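4-hydroxybutyrate CoA-transferase (PDB 3D3U) probably transfers coenzyme A between acyl-CoA thioesters and free carboxylates such as acetate. Local coordinates at residues A[28-33]-A[62-67]; A[202-207]-A[229-234]; A[316-321]-A[423-428]. One frame throughout, in Å; residues are numbered along the deposited sequence.

Contact 1 of 3, residues A[28-33]-A[62-67]; sequences VVFGHA and FGDAPH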
# COMPACT_ATOMS: atom_id res chain seq x y z
N VAL A 28 -0.70 -6.87 20.73
CA VAL A 28 -1.24 -5.61 20.32
C VAL A 28 -0.96 -5.50 18.90
O VAL A 28 -0.00 -6.14 18.45
CB VAL A 28 -0.57 -4.46 21.15
CG1 VAL A 28 0.16 -5.02 22.34
CG2 VAL A 28 0.30 -3.58 20.39
N VAL A 29 -1.73 -4.69 18.16
CA VAL A 29 -1.48 -4.46 16.72
C VAL A 29 -1.42 -2.95 16.52
O VAL A 29 -2.27 -2.22 17.05
CB VAL A 29 -2.68 -5.11 15.81
CG1 VAL A 29 -2.66 -4.59 14.38
CG2 VAL A 29 -2.67 -6.66 15.75
N PHE A 30 -0.46 -2.43 15.76
CA PHE A 30 -0.45 -0.94 15.53
C PHE A 30 -0.92 -0.63 14.16
O PHE A 30 -0.61 -1.37 13.24
CB PHE A 30 0.94 -0.38 15.56
CG PHE A 30 1.59 -0.35 16.94
CD1 PHE A 30 2.97 0.04 17.07
CD2 PHE A 30 0.86 -0.66 18.10
CE1 PHE A 30 3.60 0.10 18.26
CE2 PHE A 30 1.48 -0.56 19.32
CZ PHE A 30 2.87 -0.20 19.41
N GLY A 31 -1.66 0.45 13.98
CA GLY A 31 -2.22 0.82 12.61
C GLY A 31 -1.00 1.18 11.80
O GLY A 31 0.11 1.38 12.41
N HIS A 32 -1.07 1.22 10.47
CA HIS A 32 0.31 1.32 9.88
C HIS A 32 0.60 2.45 9.00
O HIS A 32 -0.27 3.20 8.79
CB HIS A 32 0.89 -0.03 9.35
CG HIS A 32 0.58 -0.26 7.91
ND1 HIS A 32 -0.63 0.13 7.35
CD2 HIS A 32 1.34 -0.79 6.90
CE1 HIS A 32 -0.60 -0.18 6.05
NE2 HIS A 32 0.58 -0.72 5.76
N ALA A 33 1.88 2.58 8.60
CA ALA A 33 2.36 3.46 7.51
C ALA A 33 2.46 4.82 8.17
O ALA A 33 3.21 4.96 9.14
CB ALA A 33 1.43 3.45 6.27
N PHE A 62 6.18 4.41 9.95
CA PHE A 62 7.01 5.61 9.84
C PHE A 62 7.26 6.40 11.19
O PHE A 62 6.31 7.01 11.59
CB PHE A 62 6.24 6.46 8.87
CG PHE A 62 6.06 5.83 7.50
CD1 PHE A 62 5.00 6.23 6.68
CD2 PHE A 62 6.96 4.94 6.99
CE1 PHE A 62 4.82 5.71 5.37
CE2 PHE A 62 6.79 4.39 5.70
CZ PHE A 62 5.72 4.79 4.88
N GLY A 63 8.45 6.31 11.90
CA GLY A 63 8.95 7.16 13.13
C GLY A 63 9.09 6.54 14.57
O GLY A 63 9.83 6.98 15.55
N ASP A 64 8.17 5.59 14.71
CA ASP A 64 8.07 4.51 15.68
C ASP A 64 9.43 4.01 16.13
O ASP A 64 9.83 2.88 15.79
CB ASP A 64 7.50 3.34 14.82
CG ASP A 64 6.17 3.04 15.16
OD1 ASP A 64 5.53 2.19 14.46
OD2 ASP A 64 5.76 3.66 16.17
N ALA A 65 10.21 4.77 16.83
CA ALA A 65 11.41 4.00 17.19
C ALA A 65 11.09 2.92 18.25
O ALA A 65 10.84 1.77 17.96
CB ALA A 65 12.78 4.95 17.55
N PRO A 66 11.02 3.33 19.47
CA PRO A 66 11.09 2.41 20.63
C PRO A 66 10.32 1.04 20.56
O PRO A 66 9.22 0.94 21.06
CB PRO A 66 10.45 3.28 21.68
CG PRO A 66 9.73 4.57 20.73
CD PRO A 66 10.78 4.73 19.85
N HIS A 67 10.80 -0.01 19.91
CA HIS A 67 10.22 -1.35 20.25
C HIS A 67 11.27 -2.34 19.98
O HIS A 67 11.25 -3.50 20.60
CB HIS A 67 9.23 -1.93 19.26
CG HIS A 67 8.16 -1.01 18.80
ND1 HIS A 67 7.42 -0.24 19.67
CD2 HIS A 67 7.67 -0.81 17.56
CE1 HIS A 67 6.56 0.45 18.96
NE2 HIS A 67 6.71 0.14 17.68
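Where strand 27-30 of the six-stranded parallel sheet runs out, Ala33 and Phe30 meet Phe62 and His67 from the loop that follows the neighbouring strand 54-57. One backbone bond joins the two: Phe62 N donates to Ala33 O at 3.1 Å, with an N-H...O angle of 154° and the donor tilted 31° from the carbonyl plane. Next to this bond the Phe62 ring turns one face to the backbone of Ala33, whose CA lies 3.8 Å above the ring plane, toward the rim. Another residue, Phe272, meets the same ring edge-to-face.

At the other end Phe30 and His67 approach from opposite directions as an oblique ring pair, their centroids 5.1 Å apart and their planes inclined at 59°. The carboxylate of Asp64 reaches the Phe30 edge near the ring plane, with OD1 4.2 Å from Phe30 CD1. Helix 38-46 lies against this end, Met44 on Phe30 and Ser41 on His67. With that helix linking two adjacent parallel strands, the contact belongs to the carboxyl end of a beta-alpha-beta crossover, as in Rossmann-like alpha/beta folds.

Contact 2 of 3, residues A[202-207]-A[229-234]; sequences NCASLI and EGHKDL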
# COMPACT_ATOMS: atom_id res chain seq x y z
N ASN A 202 7.37 3.65 -22.00
CA ASN A 202 6.87 2.42 -22.61
C ASN A 202 5.54 1.90 -22.03
O ASN A 202 4.83 1.20 -22.74
CB ASN A 202 7.88 1.28 -22.48
CG ASN A 202 9.13 1.50 -23.30
OD1 ASN A 202 10.07 2.14 -22.87
ND2 ASN A 202 9.17 0.86 -24.45
N CYS A 203 5.25 2.16 -20.75
CA CYS A 203 4.00 1.61 -20.15
C CYS A 203 2.78 2.26 -20.76
O CYS A 203 1.77 1.58 -21.06
CB CYS A 203 3.91 1.89 -18.67
SG CYS A 203 5.07 0.91 -17.78
N ALA A 204 2.94 3.59 -20.95
CA ALA A 204 1.93 4.41 -21.47
C ALA A 204 1.39 3.97 -22.82
O ALA A 204 0.20 4.27 -23.16
CB ALA A 204 2.44 5.79 -21.52
N SER A 205 2.20 3.23 -23.59
CA SER A 205 1.64 2.61 -24.83
C SER A 205 0.70 1.45 -24.63
O SER A 205 0.29 0.85 -25.62
CB SER A 205 2.70 2.01 -25.74
OG SER A 205 3.96 2.08 -25.15
N LEU A 206 0.47 1.07 -23.39
CA LEU A 206 -0.42 -0.03 -23.02
C LEU A 206 -1.65 0.53 -22.38
O LEU A 206 -2.65 -0.13 -22.18
CB LEU A 206 0.30 -0.94 -21.99
CG LEU A 206 1.64 -1.54 -22.44
CD1 LEU A 206 2.11 -2.60 -21.49
CD2 LEU A 206 1.50 -2.18 -23.75
N ILE A 207 -1.57 1.79 -22.04
CA ILE A 207 -2.60 2.37 -21.23
C ILE A 207 -3.44 3.24 -22.15
O ILE A 207 -2.88 3.97 -23.02
CB ILE A 207 -1.94 3.17 -20.09
CG1 ILE A 207 -0.97 2.25 -19.32
CG2 ILE A 207 -3.01 3.70 -19.18
CD1 ILE A 207 -0.68 2.61 -17.89
N GLU A 229 0.53 12.33 -19.20
CA GLU A 229 0.02 13.67 -19.20
C GLU A 229 -0.80 14.01 -20.48
O GLU A 229 -1.64 14.90 -20.43
CB GLU A 229 1.10 14.74 -18.84
CG GLU A 229 1.87 14.47 -17.53
CD GLU A 229 2.53 15.71 -16.95
OE1 GLU A 229 3.01 15.68 -15.76
OE2 GLU A 229 2.52 16.73 -17.66
N GLY A 230 -0.62 13.24 -21.56
CA GLY A 230 -1.53 13.28 -22.71
C GLY A 230 -2.73 12.34 -22.71
O GLY A 230 -3.37 12.11 -23.77
N HIS A 231 -3.08 11.79 -21.55
CA HIS A 231 -4.24 10.90 -21.42
C HIS A 231 -5.42 11.64 -20.84
O HIS A 231 -5.27 12.73 -20.30
CB HIS A 231 -3.88 9.61 -20.64
CG HIS A 231 -3.02 8.65 -21.44
ND1 HIS A 231 -3.51 7.48 -21.98
CD2 HIS A 231 -1.73 8.74 -21.87
CE1 HIS A 231 -2.57 6.90 -22.70
NE2 HIS A 231 -1.48 7.64 -22.64
N LYS A 232 -6.58 11.04 -20.99
CA LYS A 232 -7.87 11.58 -20.60
C LYS A 232 -8.56 10.57 -19.74
O LYS A 232 -8.24 9.38 -19.82
CB LYS A 232 -8.74 11.75 -21.86
CG LYS A 232 -8.09 12.63 -23.00
CD LYS A 232 -7.64 14.07 -22.51
CE LYS A 232 -6.78 14.91 -23.53
NZ LYS A 232 -6.08 15.93 -22.66
N ASP A 233 -9.50 11.04 -18.90
CA ASP A 233 -10.42 10.18 -18.04
C ASP A 233 -9.88 9.01 -17.24
O ASP A 233 -10.55 8.02 -17.14
CB ASP A 233 -11.62 9.73 -18.86
CG ASP A 233 -12.36 10.96 -19.52
OD1 ASP A 233 -12.48 12.04 -18.84
OD2 ASP A 233 -12.80 10.96 -20.71
N LEU A 234 -8.70 9.10 -16.64
CA LEU A 234 -8.18 7.91 -16.03
C LEU A 234 -8.86 7.73 -14.67
O LEU A 234 -9.46 8.69 -14.10
CB LEU A 234 -6.71 8.10 -15.88
CG LEU A 234 -5.76 8.17 -17.09
CD1 LEU A 234 -4.34 8.14 -16.50
CD2 LEU A 234 -5.92 6.99 -18.03
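The imidazole of His231 carries this contact, meeting the backbone carbonyls of Ile207 and Ala204 in and just after the last part of helix 194-204. Ile207 O sits at the ring edge, near its plane, and 3.0 Å from His231 CE1. The ring carbon, not a nitrogen, is the atom nearest this oxygen, so the approach is a plain contact. Ala204 O approaches the ring obliquely, 3.8 Å from His231 NE2, which is long for a bond as well. The Ala204 methyl grazes the same corner, its CB 4.5 Å from His231 NE2. The ring is delivered by a first torsion of -73°, which sets His231 CG beside its own backbone N and anti to the carbonyl carbon.

In the next shell, a set of local bonds shapes the turns of residues 202-207. Leu206 N donates to Cys203 O at 2.7 Å, and Ala204 O, one of the two carbonyls that meet the imidazole, accepts a weak bond from Ile207 N at 3.2 Å. Ser205 adds a side-chain bond, its OG donating to Asn202 O at 2.7 Å from well above the carbonyl plane.

Farther out, Ile207 and Leu234 both lean on Leu213 of strand 212-215, so the apolar side chains of the two segments share a strand beneath them. Asp209 touches His231 from the intervening loop, while Leu206 reaches strands 352-356 and 388-391. The segments thus precede two neighbouring parallel strands, 212-215 and 235-237, that are connected through helix 219-226. Loops packed together at the amino ends of a beta-alpha-beta unit are a feature of the Rossmann-like alpha/beta sheet.

Contact 3 of 3, residues A[316-321]-A[423-428]; sequences MDLMGQ and EEEIRR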
# COMPACT_ATOMS: atom_id res chain seq x y z
N MET A 316 13.43 -11.42 -12.66
CA MET A 316 12.54 -12.21 -13.42
C MET A 316 13.31 -13.18 -14.22
O MET A 316 14.52 -13.01 -14.42
CB MET A 316 11.81 -11.36 -14.38
CG MET A 316 11.10 -12.18 -15.45
SD MET A 316 9.39 -11.49 -15.53
CE MET A 316 8.98 -11.70 -17.18
N ASP A 317 12.64 -14.21 -14.72
CA ASP A 317 13.41 -15.25 -15.45
C ASP A 317 13.01 -15.41 -16.91
O ASP A 317 12.04 -14.83 -17.35
CB ASP A 317 13.46 -16.59 -14.70
CG ASP A 317 12.13 -17.40 -14.78
OD1 ASP A 317 11.08 -16.97 -15.37
OD2 ASP A 317 12.08 -18.54 -14.26
N LEU A 318 13.78 -16.20 -17.65
CA LEU A 318 13.49 -16.41 -19.08
C LEU A 318 12.11 -17.03 -19.41
O LEU A 318 11.86 -17.36 -20.58
CB LEU A 318 14.60 -17.25 -19.72
CG LEU A 318 15.96 -16.58 -19.96
CD1 LEU A 318 16.85 -17.48 -20.84
CD2 LEU A 318 15.80 -15.21 -20.58
N MET A 319 11.24 -17.09 -18.41
CA MET A 319 10.02 -17.89 -18.42
C MET A 319 8.81 -17.10 -17.92
O MET A 319 7.67 -17.45 -18.21
CB MET A 319 10.22 -19.03 -17.48
CG MET A 319 9.30 -20.16 -17.71
SD MET A 319 10.36 -21.58 -18.07
CE MET A 319 11.83 -21.50 -16.96
N GLY A 320 9.02 -16.06 -17.14
CA GLY A 320 7.88 -15.26 -16.78
C GLY A 320 7.60 -15.27 -15.31
O GLY A 320 6.46 -15.13 -14.86
N GLN A 321 8.67 -15.40 -14.55
CA GLN A 321 8.54 -15.73 -13.20
C GLN A 321 9.38 -14.79 -12.32
O GLN A 321 10.61 -14.66 -12.53
CB GLN A 321 8.93 -17.18 -13.11
CG GLN A 321 8.11 -18.01 -14.06
CD GLN A 321 8.23 -19.52 -13.81
OE1 GLN A 321 9.35 -20.01 -13.57
NE2 GLN A 321 7.10 -20.28 -13.87
N GLU A 423 20.84 -15.00 -24.90
CA GLU A 423 20.44 -15.58 -26.14
C GLU A 423 21.09 -16.94 -26.28
O GLU A 423 20.56 -17.87 -26.92
CB GLU A 423 20.91 -14.69 -27.27
CG GLU A 423 20.15 -14.88 -28.58
CD GLU A 423 18.68 -14.47 -28.44
OE1 GLU A 423 18.41 -13.23 -28.42
OE2 GLU A 423 17.80 -15.38 -28.32
N GLU A 424 22.30 -17.02 -25.72
CA GLU A 424 23.04 -18.26 -25.58
C GLU A 424 22.19 -19.32 -24.85
O GLU A 424 22.09 -20.45 -25.30
CB GLU A 424 24.31 -17.93 -24.80
CG GLU A 424 25.40 -18.94 -24.89
CD GLU A 424 25.59 -19.41 -26.30
OE1 GLU A 424 26.16 -18.63 -27.11
OE2 GLU A 424 25.18 -20.56 -26.58
N GLU A 425 21.54 -18.94 -23.75
CA GLU A 425 20.73 -19.87 -22.95
C GLU A 425 19.55 -20.44 -23.70
O GLU A 425 19.31 -21.63 -23.60
CB GLU A 425 20.24 -19.20 -21.66
CG GLU A 425 20.15 -20.10 -20.44
CD GLU A 425 21.54 -20.52 -20.00
OE1 GLU A 425 22.35 -19.60 -19.76
OE2 GLU A 425 21.84 -21.75 -19.96
N ILE A 426 18.80 -19.60 -24.42
CA ILE A 426 17.67 -20.04 -25.26
C ILE A 426 18.12 -21.12 -26.22
O ILE A 426 17.42 -22.10 -26.38
CB ILE A 426 17.06 -18.88 -26.08
CG1 ILE A 426 16.36 -17.93 -25.12
CG2 ILE A 426 16.12 -19.38 -27.25
CD1 ILE A 426 15.62 -16.83 -25.84
N ARG A 427 19.27 -20.90 -26.87
CA ARG A 427 19.77 -21.85 -27.82
C ARG A 427 19.89 -23.22 -27.13
O ARG A 427 19.39 -24.21 -27.69
CB ARG A 427 21.08 -21.37 -28.46
CG ARG A 427 20.99 -20.96 -29.98
CD ARG A 427 20.44 -22.06 -30.96
NE ARG A 427 21.39 -22.44 -32.04
CZ ARG A 427 21.33 -23.58 -32.78
NH1 ARG A 427 22.26 -23.84 -33.70
NH2 ARG A 427 20.35 -24.46 -32.58
N ARG A 428 20.46 -23.28 -25.92
CA ARG A 428 20.55 -24.55 -25.14
C ARG A 428 19.21 -24.88 -24.43
O ARG A 428 19.08 -24.91 -23.21
CB ARG A 428 21.78 -24.59 -24.19
CG ARG A 428 21.69 -23.86 -22.82
CD ARG A 428 21.03 -24.67 -21.67
NE ARG A 428 21.74 -25.92 -21.27
CZ ARG A 428 21.63 -27.17 -21.84
NH1 ARG A 428 22.33 -28.20 -21.34
NH2 ARG A 428 20.85 -27.40 -22.90
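Two torsions carry Leu318 across to Glu425 and Ile426: chi1 of -73° sets CG anti to the carbonyl carbon, and chi2 of -170° extends the chain so that CD1 leads. That methyl rests on the helix 418-427, its CD1 3.9 Å from Glu425 CB. On the same helix, Ile426 CG1 lies 4.3 Å from Leu318 CD1. The Leu318 and Glu425 side chains cross at about a right angle, and the methyl meets the glutamate at CB. Beyond CB the Glu425 chain bends at chi2 and carries its carboxylate away from Leu318. The backbones stay well apart, the nearest CA atoms, those of Leu318 and Ile426, being 8.3 Å from each other.

Leu318 projects from a tight turn that follows the short strand 316-317. Gly320 N donates to Asp317 O at 3.3 Å, closing a beta turn over residues 317-320. The Asp317 carboxylate also reaches over this loop: OD1 accepts weak, bent bonds from Gly320 N at 2.9 Å and from Gln321 N at 3.0 Å. Gly320 itself takes a positive phi of 117°. The strand pairs in parallel with 369-370, and Pro371 just beyond touches Glu425. On the helix side, Ile426 packs against Ala407 and Glu408 of helix 403-413.

Across the two segments the chemistry is wholly apolar. No hydrogen bond or salt bridge spans them, and only 91 Å² is buried in total. Such a contact implies weak dispersion attraction at the surface, with one leucine methyl settled on the aliphatic carbons of Glu425 and Ile426.

Along the chain the three contacts come in series, each closing before the next opens. Contact 1 belongs to the six-stranded parallel sheet of the N-terminal family region. Contact 2 lies by strands 212-215 and 235-237 of the larger mixed sheet, across the chain's centre from contact 1, their centres about 37 Å apart. Contact 3, in the C-terminal family region, joins the turn after strand 316-317, which pairs with 369-370, to helix 418-427; its centre is about 42 Å from that of contact 1 and about 30 Å from that of contact 2. None touches another, so they report on separate parts of an alpha/beta enzyme built on two larger sheets: a buried strand end, a partly buried helix-and-loop junction and a surface turn resting on a helix.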